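Local coordinates for protein esterase (PDB 4TX1) that acts as a carbohydrate acetylesterase of the SGNH-hydrolase family, probably cleaving acetyl and aryl esters through a serine-based active site, at residues A[148-153]-A[193-198]; A[103-108]-A[158-163]; A[13-18]-A[90-95]; A[84-89]-A[127-132]. All blocks are in the same frame, centred on the assembly; numbering follows the deposited sequence.

Contact 1: A[148-153]-A[193-198]; sequences PLCETA and ARTTPI
T195 and T152 each turn their hydroxyl to a backbone carbonyl of the facing loop, and two hydroxyl-to-carbonyl hydrogen bonds join 148-153 to 193-198. T195 OG1 donates to P148 O over 2.8 Å and lies in the plane of that carbonyl, with a C=O...OG1 angle of 147°; it also has a weak hydrogen bond with G200 O. A chi1 of 53° puts OG1 between the backbone N and the carbonyl carbon, and CG2 of T195 still comes within 3.2 Å of P148 O. T152 OG1 donates to P197 O, also at 2.8 Å, but approaches from above the carbonyl plane, 40° out of it; this hydroxyl is bonded to N154 N as well.

Water doubles both links. Water 1 donates to P148 O at 2.7 Å and accepts from T195 N, while water 2 donates to P197 O and accepts from A153 N at 2.9 Å.

Between these polar ends sits C150, whose SG packs 4.1 Å from P197 CB and 3.6 Å from P197 N. On the other loop T196 OG1 accepts from I198 N, an ST turn that shapes the chain around P197.

The loops follow the neighbouring parallel strands 140-145 and 185-188. The T196 side chain touches the residues of a probable Ser-His-Asp triad, H202 among them, whose backbone also bonds to T196. P148 O and P197 O each receive one hydroxyl and one water: across these two segments the links are hydroxyls and water, while backbone pairing is made just beyond, C150 with G200, close to the likely catalytic residues.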
loop_
_atom_site.group_PDB
_atom_site.type_symbol
_atom_site.label_atom_id
_atom_site.label_comp_id
_atom_site.label_asym_id
_atom_site.label_seq_id
_atom_site.Cartn_x
_atom_site.Cartn_y
_atom_site.Cartn_z
ATOM N N PRO A 148 -3.608 29.492 -15.155
ATOM C CA PRO A 148 -4.913 29.046 -14.804
ATOM C C PRO A 148 -5.799 28.498 -15.933
ATOM O O PRO A 148 -5.568 28.783 -17.102
ATOM C CB PRO A 148 -5.585 30.246 -14.185
ATOM C CG PRO A 148 -4.731 31.375 -14.544
ATOM C CD PRO A 148 -3.386 30.924 -14.894
ATOM N N LEU A 149 -6.774 27.690 -15.557
ATOM C CA LEU A 149 -7.650 27.022 -16.478
ATOM C C LEU A 149 -8.485 28.070 -17.215
ATOM O O LEU A 149 -8.744 29.174 -16.648
ATOM C CB LEU A 149 -8.625 25.995 -15.902
ATOM C CG LEU A 149 -8.148 24.824 -15.004
ATOM C CD1 LEU A 149 -8.931 23.586 -15.269
ATOM C CD2 LEU A 149 -6.679 24.700 -14.903
ATOM N N CYS A 150 -8.823 27.747 -18.447
ATOM C CA CYS A 150 -9.791 28.584 -19.211
ATOM C C CYS A 150 -11.004 27.784 -19.627
ATOM O O CYS A 150 -11.031 26.557 -19.554
ATOM C CB CYS A 150 -9.099 29.262 -20.405
ATOM S SG CYS A 150 -8.584 28.128 -21.689
ATOM N N GLU A 151 -12.082 28.468 -20.089
ATOM C CA GLU A 151 -13.277 27.796 -20.544
ATOM C C GLU A 151 -12.997 27.052 -21.850
ATOM O O GLU A 151 -12.145 27.445 -22.644
ATOM C CB GLU A 151 -14.470 28.746 -20.744
ATOM C CG GLU A 151 -14.800 29.632 -19.578
ATOM C CD GLU A 151 -15.523 28.935 -18.440
ATOM O OE1 GLU A 151 -15.924 27.750 -18.607
ATOM O OE2 GLU A 151 -15.709 29.607 -17.357
ATOM N N THR A 152 -13.654 25.926 -22.012
ATOM C CA THR A 152 -13.479 25.104 -23.184
ATOM C C THR A 152 -14.758 24.517 -23.652
ATOM O O THR A 152 -15.657 24.204 -22.856
ATOM C CB THR A 152 -12.439 23.991 -22.871
ATOM O OG1 THR A 152 -12.129 23.244 -24.044
ATOM C CG2 THR A 152 -12.978 23.035 -21.749
ATOM N N ALA A 153 -14.846 24.342 -24.991
ATOM C CA ALA A 153 -15.977 23.656 -25.611
ATOM C C ALA A 153 -15.871 22.143 -25.494
ATOM O O ALA A 153 -16.840 21.416 -25.757
ATOM C CB ALA A 153 -16.060 24.069 -27.113
ATOM N N ALA A 193 2.189 33.102 -19.439
ATOM C CA ALA A 193 1.632 32.010 -20.255
ATOM C C ALA A 193 0.176 31.831 -19.972
ATOM O O ALA A 193 -0.353 32.215 -18.911
ATOM C CB ALA A 193 2.405 30.664 -20.051
ATOM N N ARG A 194 -0.551 31.319 -20.957
ATOM C CA ARG A 194 -1.900 30.975 -20.801
ATOM C C ARG A 194 -2.213 29.596 -21.399
ATOM O O ARG A 194 -1.527 29.101 -22.296
ATOM C CB ARG A 194 -2.865 31.987 -21.443
ATOM C CG ARG A 194 -2.642 32.069 -22.910
ATOM C CD ARG A 194 -3.344 33.291 -23.501
ATOM N NE ARG A 194 -4.797 33.321 -23.353
ATOM C CZ ARG A 194 -5.595 34.348 -23.686
ATOM N NH1 ARG A 194 -5.114 35.428 -24.286
ATOM N NH2 ARG A 194 -6.895 34.245 -23.494
ATOM N N THR A 195 -3.282 29.044 -20.874
ATOM C CA THR A 195 -3.816 27.743 -21.257
ATOM C C THR A 195 -4.569 27.864 -22.597
ATOM O O THR A 195 -5.021 28.952 -23.005
ATOM C CB THR A 195 -4.732 27.127 -20.192
ATOM O OG1 THR A 195 -5.800 28.044 -19.803
ATOM C CG2 THR A 195 -3.912 26.719 -18.950
ATOM N N THR A 196 -4.647 26.732 -23.286
ATOM C CA THR A 196 -5.346 26.665 -24.539
ATOM C C THR A 196 -6.816 26.309 -24.390
ATOM O O THR A 196 -7.204 25.372 -23.701
ATOM C CB THR A 196 -4.669 25.756 -25.564
ATOM O OG1 THR A 196 -5.576 25.591 -26.684
ATOM C CG2 THR A 196 -4.411 24.377 -24.972
ATOM N N PRO A 197 -7.725 27.037 -25.051
ATOM C CA PRO A 197 -9.110 26.636 -25.021
ATOM C C PRO A 197 -9.514 25.344 -25.762
ATOM O O PRO A 197 -10.644 24.941 -25.640
ATOM C CB PRO A 197 -9.892 27.864 -25.615
ATOM C CG PRO A 197 -8.858 28.501 -26.397
ATOM C CD PRO A 197 -7.489 28.313 -25.790
ATOM N N ILE A 198 -8.604 24.736 -26.477
ATOM C CA ILE A 198 -8.788 23.397 -27.100
ATOM C C ILE A 198 -9.267 22.401 -25.984
ATOM O O ILE A 198 -10.134 21.564 -26.187
ATOM C CB ILE A 198 -7.498 22.931 -27.746
ATOM C CG1 ILE A 198 -7.187 23.813 -28.969
ATOM C CG2 ILE A 198 -7.606 21.499 -28.212
ATOM C CD1 ILE A 198 -5.807 23.596 -29.617
HETATM O O HOH W 1 -4.352 30.723 -18.478
HETATM O O HOH W 2 -12.918 25.695 -26.714
#

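Contact 2: A[103-108]-A[158-163]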
loop_
_atom_site.group_PDB
_atom_site.type_symbol
_atom_site.label_atom_id
_atom_site.label_comp_id
_atom_site.label_asym_id
_atom_site.label_seq_id
_atom_site.Cartn_x
_atom_site.Cartn_y
_atom_site.Cartn_z
ATOM N N ASP A 103 -5.441 19.062 -9.292
ATOM C CA ASP A 103 -6.178 19.262 -8.046
ATOM C C ASP A 103 -7.518 19.999 -8.298
ATOM O O ASP A 103 -8.449 19.926 -7.477
ATOM C CB ASP A 103 -5.413 20.053 -7.000
ATOM C CG ASP A 103 -4.241 19.308 -6.395
ATOM O OD1 ASP A 103 -3.368 18.867 -7.222
ATOM O OD2 ASP A 103 -4.038 19.283 -5.128
ATOM N N MET A 104 -7.637 20.659 -9.475
ATOM C CA MET A 104 -8.910 21.331 -9.808
ATOM C C MET A 104 -10.027 20.416 -10.269
ATOM O O MET A 104 -11.182 20.831 -10.376
ATOM C CB MET A 104 -8.596 22.399 -10.907
ATOM C CG MET A 104 -7.511 23.382 -10.572
ATOM S SD MET A 104 -7.960 24.444 -9.132
ATOM C CE MET A 104 -7.218 23.638 -7.728
ATOM N N LYS A 105 -9.709 19.131 -10.497
ATOM C CA LYS A 105 -10.687 18.125 -10.787
ATOM C C LYS A 105 -11.527 17.797 -9.608
ATOM O O LYS A 105 -11.004 17.447 -8.548
ATOM C CB LYS A 105 -9.965 16.804 -11.189
ATOM C CG LYS A 105 -9.113 16.916 -12.442
ATOM C CD LYS A 105 -8.354 15.598 -12.609
ATOM C CE LYS A 105 -7.519 15.578 -13.867
ATOM N NZ LYS A 105 -6.681 14.310 -14.067
ATOM N N PRO A 106 -12.859 17.854 -9.751
ATOM C CA PRO A 106 -13.737 17.430 -8.645
ATOM C C PRO A 106 -13.467 16.077 -8.052
ATOM O O PRO A 106 -13.573 15.905 -6.832
ATOM C CB PRO A 106 -15.130 17.457 -9.308
ATOM C CG PRO A 106 -15.034 18.614 -10.297
ATOM C CD PRO A 106 -13.621 18.569 -10.817
ATOM N N ILE A 107 -13.113 15.120 -8.859
ATOM C CA ILE A 107 -12.812 13.789 -8.369
ATOM C C ILE A 107 -11.601 13.861 -7.433
ATOM O O ILE A 107 -11.523 12.974 -6.569
ATOM C CB ILE A 107 -12.606 12.697 -9.418
ATOM C CG1 ILE A 107 -11.454 13.001 -10.367
ATOM C CG2 ILE A 107 -13.955 12.494 -10.235
ATOM C CD1 ILE A 107 -10.924 11.785 -11.219
ATOM N N ILE A 108 -10.704 14.853 -7.580
ATOM C CA ILE A 108 -9.519 14.937 -6.712
ATOM C C ILE A 108 -9.852 15.714 -5.464
ATOM O O ILE A 108 -9.668 15.230 -4.330
ATOM C CB ILE A 108 -8.281 15.446 -7.479
ATOM C CG1 ILE A 108 -7.998 14.595 -8.725
ATOM C CG2 ILE A 108 -7.105 15.618 -6.501
ATOM C CD1 ILE A 108 -7.670 13.108 -8.437
ATOM N N ALA A 158 -14.378 19.851 -19.847
ATOM C CA ALA A 158 -15.231 20.716 -19.074
ATOM C C ALA A 158 -15.832 19.975 -17.871
ATOM O O ALA A 158 -15.963 20.553 -16.801
ATOM C CB ALA A 158 -16.307 21.343 -19.949
ATOM N N ALA A 159 -16.107 18.707 -18.069
ATOM C CA ALA A 159 -16.610 17.887 -16.968
ATOM C C ALA A 159 -15.551 17.527 -16.025
ATOM O O ALA A 159 -15.705 17.638 -14.806
ATOM C CB ALA A 159 -17.315 16.608 -17.493
ATOM N N MET A 160 -14.439 17.068 -16.593
ATOM C CA MET A 160 -13.278 16.579 -15.748
ATOM C C MET A 160 -12.804 17.689 -14.807
ATOM O O MET A 160 -12.433 17.421 -13.684
ATOM C CB MET A 160 -12.138 16.118 -16.605
ATOM C CG MET A 160 -10.876 15.757 -15.856
ATOM S SD MET A 160 -11.166 14.234 -14.880
ATOM C CE MET A 160 -10.360 13.137 -15.998
ATOM N N PHE A 161 -12.832 18.941 -15.269
ATOM C CA PHE A 161 -12.324 20.080 -14.539
ATOM C C PHE A 161 -13.431 21.065 -14.222
ATOM O O PHE A 161 -13.143 22.258 -13.971
ATOM C CB PHE A 161 -11.207 20.787 -15.353
ATOM C CG PHE A 161 -9.962 19.968 -15.559
ATOM C CD1 PHE A 161 -8.904 20.025 -14.604
ATOM C CD2 PHE A 161 -9.798 19.137 -16.672
ATOM C CE1 PHE A 161 -7.735 19.311 -14.779
ATOM C CE2 PHE A 161 -8.603 18.422 -16.810
ATOM C CZ PHE A 161 -7.587 18.524 -15.861
ATOM N N ALA A 162 -14.651 20.563 -14.046
ATOM C CA ALA A 162 -15.786 21.428 -13.713
ATOM C C ALA A 162 -15.505 22.291 -12.472
ATOM O O ALA A 162 -15.084 21.809 -11.399
ATOM C CB ALA A 162 -17.062 20.575 -13.549
ATOM N N GLY A 163 -15.704 23.589 -12.574
ATOM C CA GLY A 163 -15.415 24.527 -11.429
ATOM C C GLY A 163 -13.983 25.054 -11.390
ATOM O O GLY A 163 -13.624 25.969 -10.630
HETATM O O HOH W 3 -13.385 15.482 -11.850
#
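K105 sets its CG over one face of the F161 ring, in the closely packed half of this contact. K105 CG stands 4.0 Å from the ring centroid and 28° off its normal, a CH-pi contact, and CE comes to 3.6 Å from F161 CZ. With CG anti to the carbonyl carbon (chi1 -62°) and the rest of the chain extended, the methylenes run past the ring obliquely. M160 meets the same chain: its side chain bends beyond CG and brings SD to 3.9 Å from K105 CD. At the backbone, K105 CA makes a CA-H...O contact with M160 O at 3.5 Å, and M104 CB lies at the edge of the F161 ring.

Segment 103-108 begins with the aspartate of the G-x-N-D block of SGNH hydrolases, whose asparagine, N102 here, contributes to the oxyanion hole in relatives. K105 NZ reaches N102 OD1 in a weak hydrogen bond. An alanine in place of K105 would remove everything beyond CB, and would probably strip that face of F161 of its CH-pi partner and open a gap beside M160 SD.

The other half, with P106 partly exposed and A162 exposed, has no such interlocking of side chains. P106 CD touches M160 O at 3.3 Å and P106 CG touches A162 O at 3.4 Å, carbon against carbonyl without a hydrogen bond. Water 3 bridges the segments here, donating to M160 O at 2.8 Å and accepting from I107 N. I107 CD1 comes no nearer to M160 SD than 4.4 Å. Part of this outer side is covered by the second subunit, whose F113 packs on M160.

Contact 3: A[13-18]-A[90-95]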
loop_
_atom_site.group_PDB
_atom_site.type_symbol
_atom_site.label_atom_id
_atom_site.label_comp_id
_atom_site.label_asym_id
_atom_site.label_seq_id
_atom_site.Cartn_x
_atom_site.Cartn_y
_atom_site.Cartn_z
ATOM N N MET A 13 28.595 23.335 -10.624
ATOM C CA MET A 13 27.395 22.952 -11.467
ATOM C C MET A 13 26.183 22.796 -10.547
ATOM O O MET A 13 26.238 22.049 -9.600
ATOM C CB MET A 13 27.692 21.648 -12.184
ATOM C CG MET A 13 26.498 20.814 -12.634
ATOM S SD MET A 13 26.094 21.123 -14.344
ATOM C CE MET A 13 27.333 20.170 -15.218
ATOM N N LYS A 14 25.138 23.573 -10.782
ATOM C CA LYS A 14 23.937 23.519 -9.950
ATOM C C LYS A 14 22.980 22.469 -10.567
ATOM O O LYS A 14 22.923 22.314 -11.783
ATOM C CB LYS A 14 23.222 24.841 -9.971
ATOM C CG LYS A 14 24.049 26.063 -9.562
ATOM C CD LYS A 14 24.516 26.013 -8.124
ATOM C CE LYS A 14 25.475 27.214 -7.867
ATOM N NZ LYS A 14 25.421 27.511 -6.426
ATOM N N THR A 15 22.220 21.786 -9.723
ATOM C CA THR A 15 21.266 20.827 -10.259
ATOM C C THR A 15 19.893 21.309 -9.868
ATOM O O THR A 15 19.665 21.775 -8.725
ATOM C CB THR A 15 21.475 19.435 -9.687
ATOM O OG1 THR A 15 22.820 18.999 -10.005
ATOM C CG2 THR A 15 20.416 18.405 -10.362
ATOM N N VAL A 16 18.993 21.262 -10.841
ATOM C CA VAL A 16 17.639 21.781 -10.657
ATOM C C VAL A 16 16.661 20.663 -11.001
ATOM O O VAL A 16 16.720 20.125 -12.109
ATOM C CB VAL A 16 17.308 22.932 -11.642
ATOM C CG1 VAL A 16 15.917 23.493 -11.453
ATOM C CG2 VAL A 16 18.351 24.093 -11.529
ATOM N N LEU A 17 15.767 20.336 -10.071
ATOM C CA LEU A 17 14.677 19.380 -10.345
ATOM C C LEU A 17 13.402 20.127 -10.609
ATOM O O LEU A 17 12.969 20.979 -9.797
ATOM C CB LEU A 17 14.472 18.397 -9.165
ATOM C CG LEU A 17 13.242 17.439 -9.225
ATOM C CD1 LEU A 17 13.467 16.380 -10.291
ATOM C CD2 LEU A 17 13.072 16.867 -7.806
ATOM N N CYS A 18 12.753 19.747 -11.705
ATOM C CA CYS A 18 11.477 20.317 -12.115
ATOM C C CYS A 18 10.376 19.266 -11.953
ATOM O O CYS A 18 10.344 18.274 -12.692
ATOM C CB CYS A 18 11.462 20.771 -13.530
ATOM S SG CYS A 18 12.782 22.007 -13.889
ATOM N N ALA A 90 19.317 13.508 -6.068
ATOM C CA ALA A 90 20.132 14.187 -5.070
ATOM C C ALA A 90 21.613 14.087 -5.462
ATOM O O ALA A 90 22.072 13.103 -5.960
ATOM C CB ALA A 90 19.910 13.578 -3.685
ATOM N N PRO A 91 22.385 15.103 -5.097
ATOM C CA PRO A 91 22.052 16.295 -4.361
ATOM C C PRO A 91 21.511 17.383 -5.262
ATOM O O PRO A 91 21.950 17.508 -6.413
ATOM C CB PRO A 91 23.434 16.739 -3.796
ATOM C CG PRO A 91 24.375 16.265 -4.784
ATOM C CD PRO A 91 23.852 14.920 -5.229
ATOM N N LEU A 92 20.524 18.123 -4.749
ATOM C CA LEU A 92 19.842 19.131 -5.518
ATOM C C LEU A 92 20.092 20.526 -4.935
ATOM O O LEU A 92 20.050 20.686 -3.714
ATOM C CB LEU A 92 18.325 18.838 -5.551
ATOM C CG LEU A 92 17.944 17.508 -6.252
ATOM C CD1 LEU A 92 16.483 17.148 -5.807
ATOM C CD2 LEU A 92 18.068 17.751 -7.715
ATOM N N ASP A 93 20.243 21.484 -5.820
ATOM C CA ASP A 93 20.355 22.918 -5.446
ATOM C C ASP A 93 19.041 23.660 -5.430
ATOM O O ASP A 93 18.819 24.532 -4.586
ATOM C CB ASP A 93 21.374 23.618 -6.363
ATOM C CG ASP A 93 22.749 22.988 -6.239
ATOM O OD1 ASP A 93 23.331 23.027 -5.147
ATOM O OD2 ASP A 93 23.171 22.309 -7.159
ATOM N N LEU A 94 18.087 23.218 -6.273
ATOM C CA LEU A 94 16.795 23.827 -6.366
ATOM C C LEU A 94 15.749 22.813 -6.817
ATOM O O LEU A 94 15.996 22.083 -7.768
ATOM C CB LEU A 94 16.776 24.904 -7.461
ATOM C CG LEU A 94 15.547 25.740 -7.710
ATOM C CD1 LEU A 94 15.041 26.556 -6.513
ATOM C CD2 LEU A 94 15.808 26.641 -8.964
ATOM N N ILE A 95 14.622 22.865 -6.158
ATOM C CA ILE A 95 13.437 22.080 -6.607
ATOM C C ILE A 95 12.458 23.134 -7.080
ATOM O O ILE A 95 12.125 24.084 -6.321
ATOM C CB ILE A 95 12.859 21.230 -5.466
ATOM C CG1 ILE A 95 13.924 20.177 -5.066
ATOM C CG2 ILE A 95 11.545 20.594 -5.988
ATOM C CD1 ILE A 95 14.780 20.452 -3.935
HETATM O O HOH W 4 22.605 15.993 -8.498
#
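D93 turns its side chain to the start of strand 14-20, at T15. Its CB lies 3.4 Å from T15 O. CG, anti to the carbonyl carbon of D93 at chi1 -60°, stands before T15 N and K14 CA. At the tip, OD2 accepts from T15 N over 2.8 Å with an N-H...O angle of 156°, using the lone pair that faces away from OD1; the same oxygen also lies close to K14 CA. The chain of K14 crosses this carboxylate at about a right angle. K14 NZ stays 5.1 Å from D93 OD1, not in contact, though it might ease the negative charge; it has a weak hydrogen bond to L223 O.

The backbones take over from there. T15 O accepts two donors, D93 N at 3.0 Å and L94 N at 3.3 Å, and L17 N donates to L94 O at 2.9 Å, which fits the parallel pairing of V16 with L94 and L17 with I95. These are neighbouring strands of the five-stranded parallel sheet of the SGNH fold, and strand 14-20 runs on into the GDSL motif. On one face V16 and L94 lie side by side, CG1 to CD2 at 4.0 Å, beneath L223 of helix 205-223. Toward helix 78-89, L92 CD2 wedges against T15 CG2 at 3.6 Å and against L17 CB.

An alanine in place of D93 would keep CB, but T15 N would probably be left without this acceptor, weakening the hold of 90-95 on the start of the strand. The carboxylate thus acts as a substitute carbonyl, carrying the bonding back to T15 N before strand 94-98 begins.

Contact 4: A[84-89]-A[127-132]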
loop_
_atom_site.group_PDB
_atom_site.type_symbol
_atom_site.label_atom_id
_atom_site.label_comp_id
_atom_site.label_asym_id
_atom_site.label_seq_id
_atom_site.Cartn_x
_atom_site.Cartn_y
_atom_site.Cartn_z
ATOM N N THR A 84 11.146 9.345 -3.587
ATOM C CA THR A 84 11.877 8.520 -4.508
ATOM C C THR A 84 12.527 9.351 -5.610
ATOM O O THR A 84 13.717 9.120 -5.934
ATOM C CB THR A 84 10.961 7.502 -5.143
ATOM O OG1 THR A 84 10.435 6.664 -4.063
ATOM C CG2 THR A 84 11.674 6.633 -6.175
ATOM N N VAL A 85 11.842 10.386 -6.093
ATOM C CA VAL A 85 12.416 11.319 -7.077
ATOM C C VAL A 85 13.556 12.163 -6.503
ATOM O O VAL A 85 14.648 12.278 -7.091
ATOM C CB VAL A 85 11.299 12.143 -7.679
ATOM C CG1 VAL A 85 11.832 13.165 -8.711
ATOM C CG2 VAL A 85 10.339 11.182 -8.402
ATOM N N LEU A 86 13.356 12.658 -5.284
ATOM C CA LEU A 86 14.427 13.448 -4.621
ATOM C C LEU A 86 15.683 12.593 -4.452
ATOM O O LEU A 86 16.824 12.982 -4.695
ATOM C CB LEU A 86 13.934 13.912 -3.290
ATOM C CG LEU A 86 12.846 14.968 -3.246
ATOM C CD1 LEU A 86 12.352 15.221 -1.822
ATOM C CD2 LEU A 86 13.186 16.335 -3.942
ATOM N N HIS A 87 15.461 11.369 -4.056
ATOM C CA HIS A 87 16.537 10.478 -3.751
ATOM C C HIS A 87 17.331 10.075 -4.985
ATOM O O HIS A 87 18.537 9.932 -4.915
ATOM C CB HIS A 87 16.021 9.218 -2.994
ATOM C CG HIS A 87 16.978 8.682 -1.964
ATOM N ND1 HIS A 87 17.164 9.269 -0.707
ATOM C CD2 HIS A 87 17.725 7.563 -1.990
ATOM C CE1 HIS A 87 18.036 8.530 -0.031
ATOM N NE2 HIS A 87 18.385 7.495 -0.765
ATOM N N THR A 88 16.638 9.872 -6.096
ATOM C CA THR A 88 17.238 9.533 -7.364
ATOM C C THR A 88 18.129 10.656 -7.877
ATOM O O THR A 88 19.126 10.423 -8.590
ATOM C CB THR A 88 16.081 9.366 -8.391
ATOM O OG1 THR A 88 15.285 8.211 -7.992
ATOM C CG2 THR A 88 16.652 9.131 -9.780
ATOM N N HIS A 89 17.761 11.882 -7.612
ATOM C CA HIS A 89 18.436 13.016 -8.287
ATOM C C HIS A 89 19.337 13.836 -7.367
ATOM O O HIS A 89 19.988 14.798 -7.852
ATOM C CB HIS A 89 17.393 13.873 -9.019
ATOM C CG HIS A 89 16.727 13.166 -10.149
ATOM N ND1 HIS A 89 17.422 12.591 -11.193
ATOM C CD2 HIS A 89 15.409 12.843 -10.347
ATOM C CE1 HIS A 89 16.562 11.976 -12.002
ATOM N NE2 HIS A 89 15.334 12.110 -11.502
ATOM N N ARG A 127 12.229 19.422 2.704
ATOM C CA ARG A 127 12.965 19.950 3.818
ATOM C C ARG A 127 13.349 18.872 4.796
ATOM O O ARG A 127 14.292 19.017 5.525
ATOM C CB ARG A 127 12.152 21.015 4.479
ATOM C CG ARG A 127 11.883 22.166 3.536
ATOM C CD ARG A 127 12.467 23.408 4.075
ATOM N NE ARG A 127 12.605 24.508 3.145
ATOM C CZ ARG A 127 11.862 25.585 3.209
ATOM N NH1 ARG A 127 10.886 25.656 4.074
ATOM N NH2 ARG A 127 12.088 26.578 2.396
ATOM N N ARG A 128 12.594 17.801 4.803
ATOM C CA ARG A 128 12.899 16.670 5.722
ATOM C C ARG A 128 13.469 15.439 5.103
ATOM O O ARG A 128 13.559 14.447 5.804
ATOM C CB ARG A 128 11.673 16.270 6.519
ATOM C CG ARG A 128 10.984 17.418 7.288
ATOM C CD ARG A 128 11.904 18.061 8.289
ATOM N NE ARG A 128 11.825 17.541 9.676
ATOM C CZ ARG A 128 12.860 17.457 10.560
ATOM N NH1 ARG A 128 14.118 17.762 10.163
ATOM N NH2 ARG A 128 12.672 16.916 11.812
ATOM N N HIS A 129 13.797 15.486 3.823
ATOM C CA HIS A 129 14.283 14.332 3.123
ATOM C C HIS A 129 15.581 13.831 3.703
ATOM O O HIS A 129 16.473 14.654 3.987
ATOM C CB HIS A 129 14.446 14.622 1.598
ATOM C CG HIS A 129 14.679 13.366 0.824
ATOM N ND1 HIS A 129 13.663 12.480 0.545
ATOM C CD2 HIS A 129 15.822 12.763 0.404
ATOM C CE1 HIS A 129 14.162 11.407 -0.040
ATOM N NE2 HIS A 129 15.479 11.526 -0.109
ATOM N N ASP A 130 15.746 12.517 3.810
ATOM C CA ASP A 130 16.997 11.896 4.245
ATOM C C ASP A 130 17.890 11.619 3.054
ATOM O O ASP A 130 17.853 10.577 2.421
ATOM C CB ASP A 130 16.712 10.611 5.046
ATOM C CG ASP A 130 17.963 10.065 5.739
ATOM O OD1 ASP A 130 18.845 10.889 6.127
ATOM O OD2 ASP A 130 18.034 8.836 5.912
ATOM N N TRP A 131 18.699 12.620 2.738
ATOM C CA TRP A 131 19.453 12.635 1.522
ATOM C C TRP A 131 20.457 11.444 1.446
ATOM O O TRP A 131 20.892 10.987 2.464
ATOM C CB TRP A 131 20.165 13.984 1.371
ATOM C CG TRP A 131 19.235 15.117 1.357
ATOM C CD1 TRP A 131 19.022 16.012 2.337
ATOM C CD2 TRP A 131 18.380 15.481 0.285
ATOM N NE1 TRP A 131 18.073 16.916 1.970
ATOM C CE2 TRP A 131 17.658 16.613 0.704
ATOM C CE3 TRP A 131 18.149 14.970 -0.978
ATOM C CZ2 TRP A 131 16.699 17.228 -0.083
ATOM C CZ3 TRP A 131 17.190 15.589 -1.767
ATOM C CH2 TRP A 131 16.508 16.739 -1.320
ATOM N N PRO A 132 20.788 10.968 0.244
ATOM C CA PRO A 132 21.562 9.733 0.110
ATOM C C PRO A 132 23.003 9.812 0.547
ATOM O O PRO A 132 23.626 8.720 0.774
ATOM C CB PRO A 132 21.566 9.449 -1.376
ATOM C CG PRO A 132 21.017 10.625 -2.018
ATOM C CD PRO A 132 20.165 11.346 -1.035
#
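H87 and H129 meet through their ring nitrogens, H87 ND1 and H129 NE2, 2.9 Å apart in a hydrogen bond of 163° for which either could be the donor. The rings touch rim to rim, their planes at 61°. H87 has chi1 at -145°, off the staggered positions, and in this setting ND1 meets H129 NE2; H129 holds CG anti to its backbone N.

Each ring is also covered by an aliphatic group from across the contact. L86 CB stands 4.0 Å above the H129 ring, over its centre, and P132 CD lies 3.9 Å from the centroid of the H87 ring, over a face. The edge of H87 is met by a carbonyl, with CE1 3.2 Å from D130 O.

Here the last turns of helix 78-89, in the alpha/beta fold of SGNH hydrolases, pack on the loop that leads from helix 112-127 toward strand 140-145. W131 brings CZ3 to 4.0 Å from L86 CB. Its indole face also lies against H129 CD2. Other subunits close in: L60 of the third packs on H87, and the D130 carboxylate forms a salt bridge with R128 of the fourth.

Overall arrangement
The four contacts form two clusters at opposite ends of the parallel sheet. Contacts 3 and 4, with centres 11 Å apart, share the junction of helix 78-89 with strand 94-98 and touch through A90 against W131 and P132. Contacts 1 and 2, 14 Å apart, meet where L149 packs on F161. Between the clusters the centres are 31 to 34 Å apart. Along the chain contact 3 closes before contacts 1 and 2 open; contacts 3 and 4 interleave, as do 1 and 2, and contact 2 crosses contact 4, whose second segment follows 103-108. Contacts 3 and 4 touch the third subunit and contact 2 the second; the strands lead to loops around the probable catalytic triad and oxyanion hole.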